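Local coordinates for putative cellulase CEL6 (Mycobacterium tuberculosis, PDB 1UP2), which is a putative endoglucanase of glycoside hydrolase family 6, which probably cleaves internal beta-1,4-glucosidic bonds of cellulose, at residues T38-W43 with K261-S266; V72-G77 with V117-L122; Y156-H161 with G184-V189; R239-P244 with Y257-R262. All blocks are in the same frame, centred on the assembly; numbering follows the deposited sequence.

Contact 1: T38-W43 with K261-S266; sequences TPQSYW and KRPGES. With BGC (beta-D-glucopyranose), chain E; IFM (5-hydroxymethyl-3,4-dihydroxypiperidine), chain D; ACT (acetate ion), chain H.
The amide oxygen of Gln-40 is hemmed in by the start of the 262-265 turn: OE1 lies 3.2 Å from Arg-262 CB, touches CD of Pro-263, and accepts at 2.6 Å from a water that also donates to Pro-263 O. At the other end of the amide, NE2 turns back along its own segment to give a hydrogen bond to Thr-38 O, which fixes the rotation of the group. Arg-262 runs past with a chain extended from CG to NE, its guanidinium plane turned 71° from that amide. Its NE gives a weak, bent bond to Ser-41 O at 2.7 Å, while NH2 lies by the edge of the Tyr-42 ring and finds its stronger partner in a salt bridge with Asp-13.

Trp-43 turns an indole edge to the second segment, CZ2 standing 4.0 Å from Lys-261 CA. One face of the indole is covered by a bound glucose, whose C5 sits over its centre. A bend at chi2 (72°) brings Lys-261 NZ to O5 and O6 of this sugar, and to O3 of the adjoining piperidine ring at 2.7 Å. Glu-265 OE1 accepts from the glucose O6 at 2.6 Å. That hydroxyl is therefore gripped by an ammonium donor and a carboxylate acceptor while an aromatic platform meets the sugar's carbons, the chemistry of a carbohydrate-binding subsite.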
# COMPACT_ATOMS: atom_id res chain seq x y z
N THR A 38 2.08 4.58 15.07
CA THR A 38 2.32 3.31 14.40
C THR A 38 2.82 3.62 13.00
O THR A 38 2.26 4.50 12.32
CB THR A 38 1.01 2.51 14.32
OG1 THR A 38 0.45 2.38 15.63
CG2 THR A 38 1.24 1.10 13.81
N PRO A 39 3.90 2.96 12.57
CA PRO A 39 4.44 3.22 11.23
C PRO A 39 3.42 2.84 10.13
O PRO A 39 2.84 1.75 10.19
CB PRO A 39 5.68 2.35 11.12
CG PRO A 39 5.72 1.53 12.35
CD PRO A 39 4.66 1.93 13.31
N GLN A 40 3.24 3.75 9.18
CA GLN A 40 2.33 3.56 8.04
C GLN A 40 2.97 4.07 6.74
O GLN A 40 3.79 5.01 6.74
CB GLN A 40 1.04 4.37 8.25
CG GLN A 40 0.24 3.96 9.47
CD GLN A 40 -0.68 5.05 9.99
OE1 GLN A 40 -1.54 5.54 9.26
NE2 GLN A 40 -0.56 5.36 11.29
N SER A 41 2.54 3.52 5.61
CA SER A 41 3.13 3.92 4.34
C SER A 41 2.71 5.32 3.93
O SER A 41 1.63 5.82 4.27
CB SER A 41 2.82 2.89 3.24
OG SER A 41 1.53 3.11 2.72
N TYR A 42 3.60 5.95 3.19
CA TYR A 42 3.47 7.34 2.75
C TYR A 42 3.10 7.29 1.24
O TYR A 42 3.84 6.75 0.43
CB TYR A 42 4.82 8.00 3.02
CG TYR A 42 5.05 9.38 2.52
CD1 TYR A 42 4.48 10.46 3.12
CD2 TYR A 42 5.98 9.61 1.51
CE1 TYR A 42 4.77 11.76 2.68
CE2 TYR A 42 6.29 10.88 1.09
CZ TYR A 42 5.69 11.94 1.68
OH TYR A 42 6.02 13.20 1.21
N TRP A 43 1.91 7.77 0.91
CA TRP A 43 1.35 7.61 -0.43
C TRP A 43 1.71 8.79 -1.34
O TRP A 43 1.53 9.97 -0.97
CB TRP A 43 -0.18 7.49 -0.38
CG TRP A 43 -0.70 6.22 0.23
CD1 TRP A 43 -0.51 5.81 1.50
CD2 TRP A 43 -1.54 5.24 -0.38
NE1 TRP A 43 -1.14 4.62 1.73
CE2 TRP A 43 -1.81 4.25 0.60
CE3 TRP A 43 -2.12 5.09 -1.65
CZ2 TRP A 43 -2.60 3.15 0.37
CZ3 TRP A 43 -2.92 3.97 -1.88
CH2 TRP A 43 -3.17 3.03 -0.87
N LYS A 261 -2.52 1.06 3.83
CA LYS A 261 -3.61 2.02 4.06
C LYS A 261 -3.40 2.69 5.42
O LYS A 261 -2.96 2.02 6.35
CB LYS A 261 -4.96 1.28 4.05
CG LYS A 261 -6.18 2.13 4.47
CD LYS A 261 -6.55 3.16 3.37
CE LYS A 261 -7.66 4.11 3.83
NZ LYS A 261 -7.89 5.28 2.90
N ARG A 262 -3.73 3.99 5.53
CA ARG A 262 -3.65 4.72 6.81
C ARG A 262 -5.00 4.75 7.56
O ARG A 262 -5.96 5.35 7.07
CB ARG A 262 -3.16 6.15 6.56
CG ARG A 262 -1.78 6.23 5.93
CD ARG A 262 -1.10 7.63 5.94
NE ARG A 262 0.36 7.52 5.94
CZ ARG A 262 1.21 8.53 6.06
NH1 ARG A 262 0.80 9.79 6.15
NH2 ARG A 262 2.51 8.27 6.03
N PRO A 263 -5.09 4.06 8.71
CA PRO A 263 -6.34 4.01 9.48
C PRO A 263 -6.89 5.41 9.76
O PRO A 263 -6.13 6.27 10.19
CB PRO A 263 -5.93 3.32 10.78
CG PRO A 263 -4.86 2.39 10.35
CD PRO A 263 -4.02 3.24 9.34
N GLY A 264 -8.17 5.62 9.48
CA GLY A 264 -8.77 6.93 9.63
C GLY A 264 -9.01 7.66 8.32
O GLY A 264 -9.86 8.52 8.22
N GLU A 265 -8.23 7.31 7.30
CA GLU A 265 -8.40 7.97 6.03
C GLU A 265 -9.57 7.30 5.30
O GLU A 265 -9.64 6.06 5.19
CB GLU A 265 -7.07 7.98 5.28
CG GLU A 265 -6.04 8.77 6.09
CD GLU A 265 -4.77 9.14 5.36
OE1 GLU A 265 -4.50 8.64 4.22
OE2 GLU A 265 -4.02 9.97 5.96
N SER A 266 -10.54 8.12 4.90
CA SER A 266 -11.73 7.66 4.21
C SER A 266 -11.39 6.86 2.95
O SER A 266 -10.42 7.14 2.27
CB SER A 266 -12.58 8.85 3.78
OG SER A 266 -13.83 8.41 3.23
C2 BGC E . -6.59 7.53 -1.38
C3 BGC E . -5.25 8.25 -1.10
C4 BGC E . -4.70 7.99 0.30
C5 BGC E . -4.76 6.47 0.64
C6 BGC E . -4.32 6.06 2.06
C1 BGC E . -6.54 6.08 -0.90
O2 BGC E . -7.02 7.62 -2.74
O3 BGC E . -5.38 9.64 -1.35
O4 BGC E . -3.38 8.50 0.32
O5 BGC E . -6.09 6.01 0.44
O6 BGC E . -5.29 6.46 3.02
O4 IFM D . -7.84 5.54 -0.97
C4 IFM D . -7.84 4.11 -1.03
C3 IFM D . -9.14 3.69 -0.40
O3 IFM D . -9.02 3.76 1.02
C2 IFM D . -9.60 2.33 -0.89
N IFM D . -9.84 2.29 -2.34
C1 IFM D . -9.04 3.21 -3.15
C5 IFM D . -7.71 3.63 -2.50
C6 IFM D . -6.64 2.56 -2.65
O6 IFM D . -6.79 1.49 -1.74
C ACT H . 2.60 13.33 5.38
O ACT H . 1.58 12.64 5.41
OXT ACT H . 3.69 12.95 5.86
CH3 ACT H . 2.55 14.70 4.75
O HOH W 1 -3.52 7.11 9.95

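Contact 2: V72-G77 with V117-L122. With IFM (5-hydroxymethyl-3,4-dihydroxypiperidine), chain D; BGC (beta-D-glucopyranose), chain C.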
# COMPACT_ATOMS: atom_id res chain seq x y z
N VAL A 72 8.37 3.27 4.25
CA VAL A 72 7.50 2.57 3.31
C VAL A 72 6.74 3.64 2.52
O VAL A 72 6.12 4.52 3.12
CB VAL A 72 6.50 1.65 4.01
CG1 VAL A 72 5.71 0.79 3.01
CG2 VAL A 72 7.24 0.76 5.06
N LEU A 73 6.84 3.56 1.20
CA LEU A 73 6.18 4.49 0.28
C LEU A 73 5.24 3.68 -0.59
O LEU A 73 5.57 2.57 -1.01
CB LEU A 73 7.21 5.17 -0.61
CG LEU A 73 8.22 6.02 0.20
CD1 LEU A 73 9.42 5.19 0.59
CD2 LEU A 73 8.64 7.21 -0.55
N THR A 74 4.07 4.25 -0.85
CA THR A 74 3.11 3.67 -1.76
C THR A 74 2.94 4.56 -2.98
O THR A 74 2.62 5.77 -2.87
CB THR A 74 1.77 3.50 -1.03
OG1 THR A 74 1.95 2.61 0.08
CG2 THR A 74 0.72 2.81 -1.94
N LEU A 75 3.15 3.94 -4.14
CA LEU A 75 3.00 4.60 -5.42
C LEU A 75 1.60 4.36 -5.94
O LEU A 75 1.19 3.23 -6.16
CB LEU A 75 4.07 4.11 -6.40
CG LEU A 75 5.52 4.36 -5.99
CD1 LEU A 75 6.44 3.96 -7.15
CD2 LEU A 75 5.79 5.83 -5.51
N TYR A 76 0.84 5.44 -6.13
CA TYR A 76 -0.57 5.35 -6.49
C TYR A 76 -0.91 6.40 -7.55
O TYR A 76 -1.75 7.27 -7.35
CB TYR A 76 -1.45 5.52 -5.22
CG TYR A 76 -2.89 5.14 -5.35
CD1 TYR A 76 -3.29 3.93 -5.98
CD2 TYR A 76 -3.90 5.94 -4.78
CE1 TYR A 76 -4.63 3.59 -6.10
CE2 TYR A 76 -5.24 5.62 -4.93
CZ TYR A 76 -5.61 4.45 -5.58
OH TYR A 76 -6.96 4.13 -5.68
N GLY A 77 -0.22 6.32 -8.69
CA GLY A 77 -0.37 7.29 -9.75
C GLY A 77 -0.75 6.72 -11.13
O GLY A 77 -0.67 7.44 -12.12
N VAL A 117 3.97 -0.93 -5.05
CA VAL A 117 3.67 -0.46 -6.39
C VAL A 117 2.20 -0.65 -6.77
O VAL A 117 1.74 -1.75 -7.04
CB VAL A 117 4.57 -1.14 -7.46
CG1 VAL A 117 4.30 -0.53 -8.83
CG2 VAL A 117 6.02 -1.01 -7.10
N GLU A 118 1.48 0.48 -6.79
CA GLU A 118 0.14 0.61 -7.37
C GLU A 118 -0.94 -0.33 -6.85
O GLU A 118 -1.38 -1.22 -7.55
CB GLU A 118 0.22 0.53 -8.91
CG GLU A 118 1.06 1.63 -9.52
CD GLU A 118 0.50 3.03 -9.31
OE1 GLU A 118 -0.74 3.19 -9.03
OE2 GLU A 118 1.32 3.98 -9.44
N PRO A 119 -1.40 -0.07 -5.63
CA PRO A 119 -2.58 -0.74 -5.09
C PRO A 119 -3.67 -0.82 -6.15
O PRO A 119 -3.99 0.20 -6.74
CB PRO A 119 -3.02 0.21 -3.94
CG PRO A 119 -1.73 0.72 -3.42
CD PRO A 119 -0.86 0.92 -4.68
N ASP A 120 -4.18 -2.03 -6.37
CA ASP A 120 -5.33 -2.32 -7.20
C ASP A 120 -5.04 -2.37 -8.71
O ASP A 120 -5.88 -2.84 -9.44
CB ASP A 120 -6.50 -1.34 -7.01
CG ASP A 120 -6.96 -1.21 -5.59
OD1 ASP A 120 -6.77 -2.14 -4.79
OD2 ASP A 120 -7.51 -0.18 -5.21
N ALA A 121 -3.90 -1.86 -9.17
CA ALA A 121 -3.70 -1.71 -10.63
C ALA A 121 -3.83 -3.04 -11.38
O ALA A 121 -4.55 -3.14 -12.36
CB ALA A 121 -2.36 -1.04 -10.96
N LEU A 122 -3.11 -4.05 -10.96
CA LEU A 122 -3.20 -5.34 -11.64
C LEU A 122 -4.56 -5.99 -11.39
O LEU A 122 -5.13 -6.61 -12.29
CB LEU A 122 -2.05 -6.24 -11.20
CG LEU A 122 -0.61 -5.87 -11.59
CD1 LEU A 122 0.36 -6.99 -11.19
CD2 LEU A 122 -0.49 -5.62 -13.05
O4 IFM D . -7.84 5.54 -0.97
C4 IFM D . -7.84 4.11 -1.03
C3 IFM D . -9.14 3.69 -0.40
O3 IFM D . -9.02 3.76 1.02
C2 IFM D . -9.60 2.33 -0.89
N IFM D . -9.84 2.29 -2.34
C1 IFM D . -9.04 3.21 -3.15
C5 IFM D . -7.71 3.63 -2.50
C6 IFM D . -6.64 2.56 -2.65
O6 IFM D . -6.79 1.49 -1.74
C2 BGC C . -12.18 -1.23 -5.04
C3 BGC C . -10.90 -0.46 -4.76
C4 BGC C . -10.34 -0.83 -3.38
C5 BGC C . -10.21 -2.33 -3.23
C6 BGC C . -9.77 -2.73 -1.81
C1 BGC C . -11.92 -2.72 -4.84
O2 BGC C . -12.75 -0.93 -6.31
O3 BGC C . -11.16 0.94 -4.82
O4 BGC C . -9.08 -0.21 -3.17
O5 BGC C . -11.47 -2.95 -3.51
O6 BGC C . -9.57 -4.13 -1.81
O HOH W 2 -7.66 1.96 -7.00
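Glu-118 curls back against Leu-75, and its side chain follows that residue's carbonyl. CB lies 4.0 Å from Leu-75 O, CG comes closer, and CD passes at 3.2 Å from the same oxygen. A bend at chi2 (-65°) brings the carboxylate to Gly-77, whose N donates to the syn lone pair of OE2 at 2.9 Å, nearly straight (164°). OE2 is also bonded by the hydroxyl of Tyr-97, and OE1, resting against Tyr-76 CA, takes a weak bond from Ile-78 N. The buried carboxylate is thus tied to the backbone of residues 77 and 78.

Leu-75 O itself is bonded by Glu-118 N at 2.8 Å, in the carbonyl plane, next to the single parallel bridge between Leu-75 and Val-117. Further on, CG2 of Thr-74 meets CG of Pro-119 at 3.5 Å. The ring of Tyr-76 has Pro-119 O at its edge, 3.5 Å from CE1. Beyond that, its hydroxyl donates to a water that in turn donates to Asp-120 OD2, an atom that also accepts from O4 of a bound glucose at 2.6 Å. The loop after Val-117 therefore carries the contact into the sugar-binding cleft.

Strand 72-75 runs between strands 42-44 and 113-117 of the parallel sheet. Leu-75 and Val-117 share the face covered by helix 130-147, while Thr-74 and Pro-119 both pack against Trp-43 of strand 42-44.

Contact 3: Y156-H161 with G184-V189. With IFM (5-hydroxymethyl-3,4-dihydroxypiperidine), chain B; BGC (beta-D-glucopyranose), chain C.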
# COMPACT_ATOMS: atom_id res chain seq x y z
N TYR A 156 7.48 -4.28 -3.83
CA TYR A 156 6.36 -5.23 -3.80
C TYR A 156 5.25 -4.72 -4.74
O TYR A 156 4.66 -3.64 -4.53
CB TYR A 156 5.81 -5.39 -2.38
CG TYR A 156 6.82 -5.89 -1.39
CD1 TYR A 156 7.69 -5.00 -0.77
CD2 TYR A 156 6.93 -7.24 -1.07
CE1 TYR A 156 8.63 -5.42 0.13
CE2 TYR A 156 7.91 -7.69 -0.18
CZ TYR A 156 8.75 -6.76 0.42
OH TYR A 156 9.73 -7.16 1.31
N VAL A 157 4.98 -5.49 -5.78
CA VAL A 157 3.91 -5.16 -6.71
C VAL A 157 2.58 -5.51 -6.09
O VAL A 157 2.36 -6.64 -5.61
CB VAL A 157 4.11 -5.90 -8.05
CG1 VAL A 157 3.01 -5.55 -9.06
CG2 VAL A 157 5.51 -5.58 -8.59
N ASP A 158 1.63 -4.59 -6.14
CA ASP A 158 0.33 -4.92 -5.56
C ASP A 158 -0.43 -6.02 -6.32
O ASP A 158 -0.51 -6.01 -7.53
CB ASP A 158 -0.56 -3.74 -5.36
CG ASP A 158 -1.76 -4.09 -4.51
OD1 ASP A 158 -1.55 -4.25 -3.30
OD2 ASP A 158 -2.91 -4.26 -4.98
N ALA A 159 -1.02 -6.94 -5.56
CA ALA A 159 -1.59 -8.16 -6.09
C ALA A 159 -3.05 -8.40 -5.61
O ALA A 159 -3.54 -9.51 -5.69
CB ALA A 159 -0.67 -9.34 -5.70
N GLY A 160 -3.74 -7.36 -5.13
CA GLY A 160 -5.13 -7.49 -4.71
C GLY A 160 -5.24 -8.20 -3.37
O GLY A 160 -4.50 -7.91 -2.44
N HIS A 161 -6.17 -9.16 -3.30
CA HIS A 161 -6.48 -9.90 -2.08
C HIS A 161 -7.14 -11.23 -2.41
O HIS A 161 -7.48 -11.53 -3.56
CB HIS A 161 -7.33 -9.08 -1.07
CG HIS A 161 -8.66 -8.63 -1.59
ND1 HIS A 161 -9.63 -9.51 -2.05
CD2 HIS A 161 -9.19 -7.40 -1.71
CE1 HIS A 161 -10.67 -8.82 -2.47
NE2 HIS A 161 -10.43 -7.54 -2.28
N GLY A 184 8.70 -9.00 -4.43
CA GLY A 184 7.49 -9.77 -4.57
C GLY A 184 6.28 -8.91 -4.71
O GLY A 184 6.23 -8.03 -5.59
N PHE A 185 5.30 -9.16 -3.83
CA PHE A 185 3.97 -8.57 -3.98
C PHE A 185 3.31 -8.15 -2.66
O PHE A 185 3.75 -8.53 -1.57
CB PHE A 185 3.06 -9.52 -4.78
CG PHE A 185 2.87 -10.88 -4.16
CD1 PHE A 185 3.83 -11.87 -4.33
CD2 PHE A 185 1.74 -11.16 -3.43
CE1 PHE A 185 3.64 -13.13 -3.75
CE2 PHE A 185 1.56 -12.43 -2.85
CZ PHE A 185 2.48 -13.38 -3.00
N SER A 186 2.27 -7.32 -2.76
CA SER A 186 1.51 -6.90 -1.59
C SER A 186 0.06 -7.38 -1.67
O SER A 186 -0.51 -7.54 -2.76
CB SER A 186 1.57 -5.37 -1.39
OG SER A 186 1.06 -4.70 -2.52
N LEU A 187 -0.52 -7.63 -0.49
CA LEU A 187 -1.88 -8.12 -0.35
C LEU A 187 -2.71 -7.35 0.66
O LEU A 187 -2.17 -6.78 1.60
CB LEU A 187 -1.87 -9.58 0.10
CG LEU A 187 -1.31 -10.66 -0.81
CD1 LEU A 187 -1.32 -12.01 -0.04
CD2 LEU A 187 -2.12 -10.72 -2.14
N ASN A 188 -4.02 -7.33 0.46
CA ASN A 188 -4.98 -6.77 1.42
C ASN A 188 -4.93 -5.25 1.59
O ASN A 188 -5.48 -4.72 2.57
CB ASN A 188 -4.78 -7.39 2.83
CG ASN A 188 -6.08 -7.58 3.57
OD1 ASN A 188 -7.10 -7.89 2.96
ND2 ASN A 188 -6.05 -7.47 4.91
N VAL A 189 -4.28 -4.56 0.65
CA VAL A 189 -4.11 -3.11 0.77
C VAL A 189 -5.48 -2.43 0.77
O VAL A 189 -6.26 -2.58 -0.17
CB VAL A 189 -3.21 -2.51 -0.32
CG1 VAL A 189 -3.20 -1.00 -0.25
CG2 VAL A 189 -1.80 -3.03 -0.18
O4 IFM B . -13.13 -3.42 -5.10
C4 IFM B . -12.98 -4.81 -5.42
C3 IFM B . -13.20 -5.65 -4.18
O3 IFM B . -12.12 -5.44 -3.26
C2 IFM B . -13.29 -7.15 -4.50
N IFM B . -14.20 -7.42 -5.61
C1 IFM B . -13.98 -6.64 -6.83
C5 IFM B . -14.00 -5.15 -6.51
C6 IFM B . -13.65 -4.27 -7.73
O6 IFM B . -14.48 -4.64 -8.83
C2 BGC C . -12.18 -1.23 -5.04
C3 BGC C . -10.90 -0.46 -4.76
C4 BGC C . -10.34 -0.83 -3.38
C5 BGC C . -10.21 -2.33 -3.23
C6 BGC C . -9.77 -2.73 -1.81
C1 BGC C . -11.92 -2.72 -4.84
O2 BGC C . -12.75 -0.93 -6.31
O3 BGC C . -11.16 0.94 -4.82
O4 BGC C . -9.08 -0.21 -3.17
O5 BGC C . -11.47 -2.95 -3.51
O6 BGC C . -9.57 -4.13 -1.81
O HOH W 3 -3.36 -5.52 -1.91
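Strands 156-158 and 184-187 run side by side in parallel, their short axes 3.8 Å apart at closest and splayed by 46°, with Tyr-156 bridged to Gly-184, Val-157 to Phe-185 and Asp-158 to Ser-186. Val-157 N donates to Gly-184 O, Ser-186 N to Val-157 O, and Ala-159 N to Ser-186 O. Past the strand ends, Asn-188 N reaches Gly-160 O at 3.0 Å.

Ser-186 OG donates to Asp-158 OD1 at 2.8 Å on the anti side of the carboxylate, and CG2 of Val-189 closes on the same oxygen at 3.4 Å. Gly-160 N meets OD2 from above the carboxylate plane, closing an Asx turn; Asp-120 N is a second donor to it. A chi1 of 60° leaves the Phe-185 ring beside Ala-159, CD2 to CB 3.8 Å. His-161, at the end of its segment, gives a nearly straight bond (169°) from NE2 to O3 of a bound piperidine sugar mimic at 2.9 Å.

These two strands and helix 167-176 form a beta-alpha-beta unit. Leu-174 of that helix packs on Val-157, Ala-159 and Phe-185, while helix 195-208 covers Phe-185 and Leu-187, and strand 213-217 follows in the sheet.

Contact 4: R239-P244 with Y257-R262. With BGC (beta-D-glucopyranose), chain E; IFM (5-hydroxymethyl-3,4-dihydroxypiperidine), chain D; ACT (acetate ion), chain H.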
# COMPACT_ATOMS: atom_id res chain seq x y z
N ARG A 239 -15.04 -2.49 11.93
CA ARG A 239 -13.74 -3.09 11.63
C ARG A 239 -12.75 -2.68 12.71
O ARG A 239 -12.92 -1.68 13.38
CB ARG A 239 -13.22 -2.67 10.24
CG ARG A 239 -14.15 -3.01 9.09
CD ARG A 239 -14.53 -4.47 8.99
NE ARG A 239 -15.83 -4.66 9.58
CZ ARG A 239 -16.27 -5.76 10.18
NH1 ARG A 239 -15.52 -6.83 10.30
NH2 ARG A 239 -17.52 -5.80 10.64
N ALA A 240 -11.67 -3.43 12.83
CA ALA A 240 -10.65 -3.17 13.86
C ALA A 240 -9.28 -3.08 13.30
O ALA A 240 -8.99 -3.70 12.28
CB ALA A 240 -10.70 -4.31 14.91
N LEU A 241 -8.42 -2.28 13.94
CA LEU A 241 -6.98 -2.32 13.68
C LEU A 241 -6.50 -3.75 13.77
O LEU A 241 -6.96 -4.53 14.63
CB LEU A 241 -6.16 -1.49 14.68
CG LEU A 241 -6.51 -0.01 14.87
CD1 LEU A 241 -5.79 0.58 16.04
CD2 LEU A 241 -6.17 0.79 13.61
N GLY A 242 -5.58 -4.11 12.87
CA GLY A 242 -4.99 -5.43 12.89
C GLY A 242 -3.60 -5.38 13.48
O GLY A 242 -3.19 -4.37 14.09
N ALA A 243 -2.85 -6.46 13.33
CA ALA A 243 -1.52 -6.58 13.93
C ALA A 243 -0.66 -5.38 13.58
O ALA A 243 -0.61 -4.97 12.44
CB ALA A 243 -0.82 -7.87 13.43
N PRO A 244 -0.00 -4.78 14.57
CA PRO A 244 0.98 -3.75 14.30
C PRO A 244 2.09 -4.24 13.37
O PRO A 244 2.40 -5.44 13.39
CB PRO A 244 1.54 -3.43 15.69
CG PRO A 244 0.41 -3.76 16.62
CD PRO A 244 -0.21 -4.97 16.02
N TYR A 257 3.98 -7.89 8.12
CA TYR A 257 2.69 -7.20 8.20
C TYR A 257 2.99 -5.71 8.21
O TYR A 257 3.81 -5.26 8.98
CB TYR A 257 1.90 -7.58 9.46
CG TYR A 257 1.78 -9.06 9.72
CD1 TYR A 257 1.71 -9.96 8.67
CD2 TYR A 257 1.72 -9.56 11.02
CE1 TYR A 257 1.60 -11.33 8.91
CE2 TYR A 257 1.61 -10.89 11.27
CZ TYR A 257 1.54 -11.78 10.21
OH TYR A 257 1.42 -13.12 10.45
N LEU A 258 2.36 -4.95 7.33
CA LEU A 258 2.54 -3.48 7.28
C LEU A 258 1.19 -2.78 7.42
O LEU A 258 0.17 -3.38 7.19
CB LEU A 258 3.16 -3.07 5.97
CG LEU A 258 4.58 -3.56 5.66
CD1 LEU A 258 5.01 -3.18 4.24
CD2 LEU A 258 5.55 -3.10 6.71
N TRP A 259 1.19 -1.51 7.78
CA TRP A 259 -0.01 -0.69 7.65
C TRP A 259 0.23 0.15 6.39
O TRP A 259 1.05 1.06 6.37
CB TRP A 259 -0.25 0.18 8.89
CG TRP A 259 -0.76 -0.58 10.06
CD1 TRP A 259 -0.76 -1.95 10.23
CD2 TRP A 259 -1.31 -0.02 11.26
NE1 TRP A 259 -1.29 -2.26 11.47
CE2 TRP A 259 -1.63 -1.10 12.12
CE3 TRP A 259 -1.57 1.28 11.70
CZ2 TRP A 259 -2.19 -0.90 13.40
CZ3 TRP A 259 -2.10 1.48 12.95
CH2 TRP A 259 -2.43 0.38 13.79
N ILE A 260 -0.38 -0.29 5.29
CA ILE A 260 -0.19 0.35 4.01
C ILE A 260 -1.24 1.44 3.86
O ILE A 260 -0.91 2.62 3.81
CB ILE A 260 -0.18 -0.70 2.87
CG1 ILE A 260 1.02 -1.67 3.07
CG2 ILE A 260 -0.06 -0.03 1.51
CD1 ILE A 260 1.05 -2.92 2.15
N LYS A 261 -2.52 1.06 3.83
CA LYS A 261 -3.61 2.02 4.06
C LYS A 261 -3.40 2.69 5.42
O LYS A 261 -2.96 2.02 6.35
CB LYS A 261 -4.96 1.28 4.05
CG LYS A 261 -6.18 2.13 4.47
CD LYS A 261 -6.55 3.16 3.37
CE LYS A 261 -7.66 4.11 3.83
NZ LYS A 261 -7.89 5.28 2.90
N ARG A 262 -3.73 3.99 5.53
CA ARG A 262 -3.65 4.72 6.81
C ARG A 262 -5.00 4.75 7.56
O ARG A 262 -5.96 5.35 7.07
CB ARG A 262 -3.16 6.15 6.56
CG ARG A 262 -1.78 6.23 5.93
CD ARG A 262 -1.10 7.63 5.94
NE ARG A 262 0.36 7.52 5.94
CZ ARG A 262 1.21 8.53 6.06
NH1 ARG A 262 0.80 9.79 6.15
NH2 ARG A 262 2.51 8.27 6.03
C2 BGC E . -6.59 7.53 -1.38
C3 BGC E . -5.25 8.25 -1.10
C4 BGC E . -4.70 7.99 0.30
C5 BGC E . -4.76 6.47 0.64
C6 BGC E . -4.32 6.06 2.06
C1 BGC E . -6.54 6.08 -0.90
O2 BGC E . -7.02 7.62 -2.74
O3 BGC E . -5.38 9.64 -1.35
O4 BGC E . -3.38 8.50 0.32
O5 BGC E . -6.09 6.01 0.44
O6 BGC E . -5.29 6.46 3.02
O4 IFM D . -7.84 5.54 -0.97
C4 IFM D . -7.84 4.11 -1.03
C3 IFM D . -9.14 3.69 -0.40
O3 IFM D . -9.02 3.76 1.02
C2 IFM D . -9.60 2.33 -0.89
N IFM D . -9.84 2.29 -2.34
C1 IFM D . -9.04 3.21 -3.15
C5 IFM D . -7.71 3.63 -2.50
C6 IFM D . -6.64 2.56 -2.65
O6 IFM D . -6.79 1.49 -1.74
C ACT H . 2.60 13.33 5.38
O ACT H . 1.58 12.64 5.41
OXT ACT H . 3.69 12.95 5.86
CH3 ACT H . 2.55 14.70 4.75
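The two backbones run at a steep angle, 123° between the directions of 241-244 and 257-259, and stay well apart: the nearest alpha carbons, those of Ala-243 and Tyr-257, are 7.1 Å from each other. Side chains of the second segment bridge the gap. Trp-259 does most of the work, its NE1 donating to Ala-243 O at 3.0 Å with an N-H...O angle of 151°. The indole nitrogen approaches from above the carbonyl plane, 42° out of it, and Thr-218 OG1 bonds to the same oxygen, so this carbonyl has two partners. Gly-242 O lies at the indole edge, 3.7 Å from CZ2.

Farther round the six-membered ring, CH2 is touched by both methyls of Leu-241, CD2 at 3.8 Å and CD1 at 4.0 Å, the two side chains meeting at about a right angle. At the other end of the contact, CB of Ala-243 leans on CD2 of Tyr-257 at 3.9 Å. The phenol hydroxyl of that tyrosine is bonded to Ala-250 N.

The long loop that follows strand 213-217 is thereby fastened to the end of strand 254-258, the last of the sheet, and Leu-241 links it on to helix 282-291. Such loops beyond the C-terminal ends of parallel strands are a feature of the distorted alpha/beta barrel of family 6 glycoside hydrolases, where they flank the substrate cleft.

How the contacts relate
All four contacts draw on one parallel seven-stranded sheet, whose strands are ordered across it as they come in the chain. Contacts 2 and 3 lie in series, their centres about 9 Å apart, and are joined by the backbone bond of Val-117 N to Tyr-156 O. Contact 4 follows them along the chain, and contact 1 spans the rest by bringing residues 38-43 back to 261-266. Contacts 1 and 4, whose centres are about 8 Å apart, share Lys-261 and Arg-262, and Ile-260 O accepts from both Ser-41 and Trp-43. The outermost strands, 42-44 and 254-258, are thus brought together through the loop leading into the first (38-41) and the loop leaving the last (259-262). All four include residues touching the bound sugar or sugar-mimic rings, consistent with a shared substrate cleft.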